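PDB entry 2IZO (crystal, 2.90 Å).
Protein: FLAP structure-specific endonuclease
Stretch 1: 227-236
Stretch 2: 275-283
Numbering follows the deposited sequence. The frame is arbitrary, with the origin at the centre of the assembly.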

# COMPACT_ATOMS: atom_id res chain seq x y z
N GLY A 227 -23.02 -39.24 3.86
CA GLY A 227 -21.95 -39.17 4.84
C GLY A 227 -21.95 -40.35 5.79
O GLY A 227 -20.88 -40.86 6.15
N ILE A 228 -23.14 -40.79 6.20
CA ILE A 228 -23.30 -41.97 7.07
C ILE A 228 -22.84 -43.24 6.34
O ILE A 228 -22.17 -44.09 6.93
CB ILE A 228 -24.77 -42.15 7.58
CG1 ILE A 228 -25.36 -40.83 8.12
CG2 ILE A 228 -24.87 -43.27 8.62
CD1 ILE A 228 -24.53 -40.11 9.17
N LEU A 229 -23.19 -43.35 5.06
CA LEU A 229 -22.84 -44.53 4.28
C LEU A 229 -21.36 -44.58 3.96
O LEU A 229 -20.78 -45.66 3.85
CB LEU A 229 -23.67 -44.62 3.00
CG LEU A 229 -25.18 -44.89 3.09
CD1 LEU A 229 -25.73 -45.11 1.69
CD2 LEU A 229 -25.52 -46.08 3.98
N ILE A 230 -20.74 -43.41 3.81
CA ILE A 230 -19.29 -43.32 3.61
C ILE A 230 -18.59 -43.55 4.94
O ILE A 230 -17.84 -44.52 5.10
CB ILE A 230 -18.85 -41.97 3.01
CG1 ILE A 230 -19.44 -41.78 1.61
CG2 ILE A 230 -17.32 -41.87 2.96
CD1 ILE A 230 -19.35 -40.37 1.10
N GLY A 231 -18.85 -42.67 5.90
CA GLY A 231 -18.28 -42.80 7.23
C GLY A 231 -17.90 -41.48 7.87
O GLY A 231 -17.02 -40.78 7.38
N THR A 232 -18.58 -41.16 8.97
CA THR A 232 -18.26 -40.00 9.78
C THR A 232 -17.50 -40.47 11.02
O THR A 232 -17.19 -41.65 11.14
CB THR A 232 -19.54 -39.27 10.22
OG1 THR A 232 -20.18 -40.01 11.27
CG2 THR A 232 -20.51 -39.14 9.03
N ASP A 233 -17.20 -39.56 11.93
CA ASP A 233 -16.53 -39.92 13.19
C ASP A 233 -17.45 -40.69 14.14
O ASP A 233 -16.98 -41.46 14.97
CB ASP A 233 -15.97 -38.68 13.88
CG ASP A 233 -14.86 -38.03 13.09
OD1 ASP A 233 -15.14 -37.01 12.43
OD2 ASP A 233 -13.72 -38.55 13.12
N TYR A 234 -18.76 -40.47 13.99
CA TYR A 234 -19.76 -41.18 14.78
C TYR A 234 -19.94 -42.62 14.30
O TYR A 234 -20.36 -43.49 15.05
CB TYR A 234 -21.08 -40.41 14.78
CG TYR A 234 -20.92 -38.93 15.06
CD1 TYR A 234 -21.29 -37.98 14.10
CD2 TYR A 234 -20.39 -38.48 16.26
CE1 TYR A 234 -21.14 -36.62 14.35
CE2 TYR A 234 -20.23 -37.12 16.52
CZ TYR A 234 -20.60 -36.19 15.56
OH TYR A 234 -20.45 -34.85 15.81
N ASN A 235 -19.61 -42.85 13.03
CA ASN A 235 -19.54 -44.19 12.47
C ASN A 235 -18.27 -44.37 11.63
O ASN A 235 -18.34 -44.42 10.40
CB ASN A 235 -20.80 -44.53 11.67
CG ASN A 235 -21.01 -43.60 10.48
OD1 ASN A 235 -20.64 -42.43 10.51
ND2 ASN A 235 -21.62 -44.12 9.43
N PRO A 236 -17.10 -44.46 12.29
CA PRO A 236 -15.83 -44.53 11.55
C PRO A 236 -15.81 -45.70 10.57
O PRO A 236 -16.11 -46.83 10.96
CB PRO A 236 -14.78 -44.71 12.66
CG PRO A 236 -15.54 -45.17 13.85
CD PRO A 236 -16.88 -44.53 13.74
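Stretch 2 275-283: IDEIRGLFL

A loop that leaves a helix can be a firm packing surface if its polar groups are satisfied internally and its apolar groups are left free to face a neighbour. The contact between residues 227-236 and 275-283 of this FLAP structure-specific endonuclease illustrates the point. No hydrogen bond crosses between the two stretches; they bury 412 Å² together, through side chains.

The first stretch is helical through Ile-230, and Gly-231 breaks the helix with phi 143° and psi 116°, angles at which a CB would be jammed against the preceding carbonyl oxygen. Gly-231 N nevertheless still bonds to Gly-227 O at 2.7 Å. The loop beyond is organised by Asn-235. With chi1 near p, its side chain folds back so that Asn-235 OD1 accepts from both Thr-232 N (2.9 Å) and Thr-232 OG1 (2.6 Å), while Asn-235 ND2 makes a weak bond to Ile-228 O at 2.6 Å. Thr-232, also p, gives its hydroxyl proton to Asn-235 OD1 and turns its methyl to the partner, with Thr-232 CG2 3.5 Å from Phe-282 CZ; the hydroxyl oxygen touches it too, Thr-232 OG1 lying 4.2 Å from Ile-278 CG2.

The second stretch begins at Ile-275 and is helical by its C-terminal half, as in the bond from Leu-283 N to Arg-279 O (2.7 Å). Leu-281 and Phe-282 follow Ile-278 by three and four residues, so the helix brings all three side chains to stretch 1. The closest CA pairs run in the same order along both stretches, with CA-CA distances of 7.8 Å for Ile-228 with Ile-275 and 6.7 Å for Tyr-234 with Ile-278.

Ile-278 is central: the mt rotamer extends Ile-278 CD1 to within 4.0 Å of Asn-235 CB, while Ile-278 CG2 meets Ile-228 CD1 at 3.5 Å and Tyr-234 CD1 at 3.7 Å. Ile-228, with both chi angles m, uses its other methyl as well, Ile-228 CG2 lying 4.1 Å from Ile-275 CG2.

Tyr-234, chi1 m, reaches into the second stretch with its ring. Leu-281, an mt leucine, places CD1 over one face, 3.9 Å from the Tyr-234 ring centroid and only 11° off the normal, a CH-pi contact. The edge of the same ring points toward the face of Phe-282, in an offset edge-to-face pair with planes at 78° and Tyr-234 CD1 3.6 Å from Phe-282 CE2. The CA-to-CB bond of Phe-282 points sideways, yet with chi1 at -83° its ring end comes nearer and joins the contact.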

# COMPACT_ATOMS: atom_id res chain seq x y z
N ILE A 275 -27.75 -45.20 14.26
CA ILE A 275 -27.49 -44.17 13.24
C ILE A 275 -28.62 -43.16 13.15
O ILE A 275 -28.43 -42.04 12.68
CB ILE A 275 -27.18 -44.79 11.83
CG1 ILE A 275 -28.33 -45.68 11.32
CG2 ILE A 275 -25.85 -45.57 11.85
CD1 ILE A 275 -29.34 -44.97 10.41
N ASP A 276 -29.81 -43.57 13.60
CA ASP A 276 -30.98 -42.70 13.66
C ASP A 276 -30.69 -41.47 14.52
O ASP A 276 -31.32 -40.42 14.35
CB ASP A 276 -32.19 -43.47 14.21
CG ASP A 276 -33.52 -42.79 13.89
OD1 ASP A 276 -34.53 -43.13 14.54
OD2 ASP A 276 -33.56 -41.92 12.99
N GLU A 277 -29.74 -41.61 15.43
CA GLU A 277 -29.28 -40.50 16.26
C GLU A 277 -28.22 -39.65 15.55
O GLU A 277 -28.20 -38.43 15.73
CB GLU A 277 -28.76 -41.01 17.61
CG GLU A 277 -27.51 -41.89 17.55
CD GLU A 277 -26.90 -42.12 18.92
OE1 GLU A 277 -27.46 -42.93 19.69
OE2 GLU A 277 -25.86 -41.49 19.22
N ILE A 278 -27.37 -40.29 14.75
CA ILE A 278 -26.27 -39.59 14.07
C ILE A 278 -26.77 -38.46 13.16
O ILE A 278 -26.14 -37.41 13.08
CB ILE A 278 -25.34 -40.56 13.28
CG1 ILE A 278 -24.80 -41.66 14.20
CG2 ILE A 278 -24.17 -39.80 12.66
CD1 ILE A 278 -23.89 -42.67 13.51
N ARG A 279 -27.91 -38.69 12.51
CA ARG A 279 -28.59 -37.65 11.74
C ARG A 279 -28.79 -36.39 12.58
O ARG A 279 -28.51 -35.28 12.12
CB ARG A 279 -29.96 -38.15 11.25
CG ARG A 279 -29.90 -39.13 10.11
CD ARG A 279 -31.29 -39.35 9.54
NE ARG A 279 -31.30 -40.41 8.53
CZ ARG A 279 -31.52 -41.69 8.78
NH1 ARG A 279 -31.74 -42.11 10.02
NH2 ARG A 279 -31.50 -42.57 7.78
N GLY A 280 -29.26 -36.57 13.82
CA GLY A 280 -29.49 -35.47 14.75
C GLY A 280 -28.23 -34.74 15.16
O GLY A 280 -28.26 -33.55 15.45
N LEU A 281 -27.11 -35.47 15.17
CA LEU A 281 -25.81 -34.89 15.51
C LEU A 281 -25.28 -34.00 14.38
O LEU A 281 -24.43 -33.14 14.61
CB LEU A 281 -24.79 -35.99 15.84
CG LEU A 281 -25.07 -36.90 17.04
CD1 LEU A 281 -24.16 -38.13 17.02
CD2 LEU A 281 -24.94 -36.16 18.37
N PHE A 282 -25.79 -34.21 13.17
CA PHE A 282 -25.42 -33.39 12.02
C PHE A 282 -26.45 -32.30 11.75
O PHE A 282 -26.08 -31.14 11.55
CB PHE A 282 -25.21 -34.25 10.77
CG PHE A 282 -23.85 -34.87 10.68
CD1 PHE A 282 -22.75 -34.12 10.27
CD2 PHE A 282 -23.67 -36.21 10.99
CE1 PHE A 282 -21.49 -34.70 10.18
CE2 PHE A 282 -22.41 -36.80 10.90
CZ PHE A 282 -21.32 -36.04 10.50
N LEU A 283 -27.72 -32.68 11.72
CA LEU A 283 -28.81 -31.75 11.42
C LEU A 283 -28.84 -30.59 12.42
O LEU A 283 -28.79 -29.43 12.03
CB LEU A 283 -30.17 -32.46 11.39
CG LEU A 283 -30.53 -33.28 10.15
CD1 LEU A 283 -31.64 -34.28 10.47
CD2 LEU A 283 -30.92 -32.38 8.98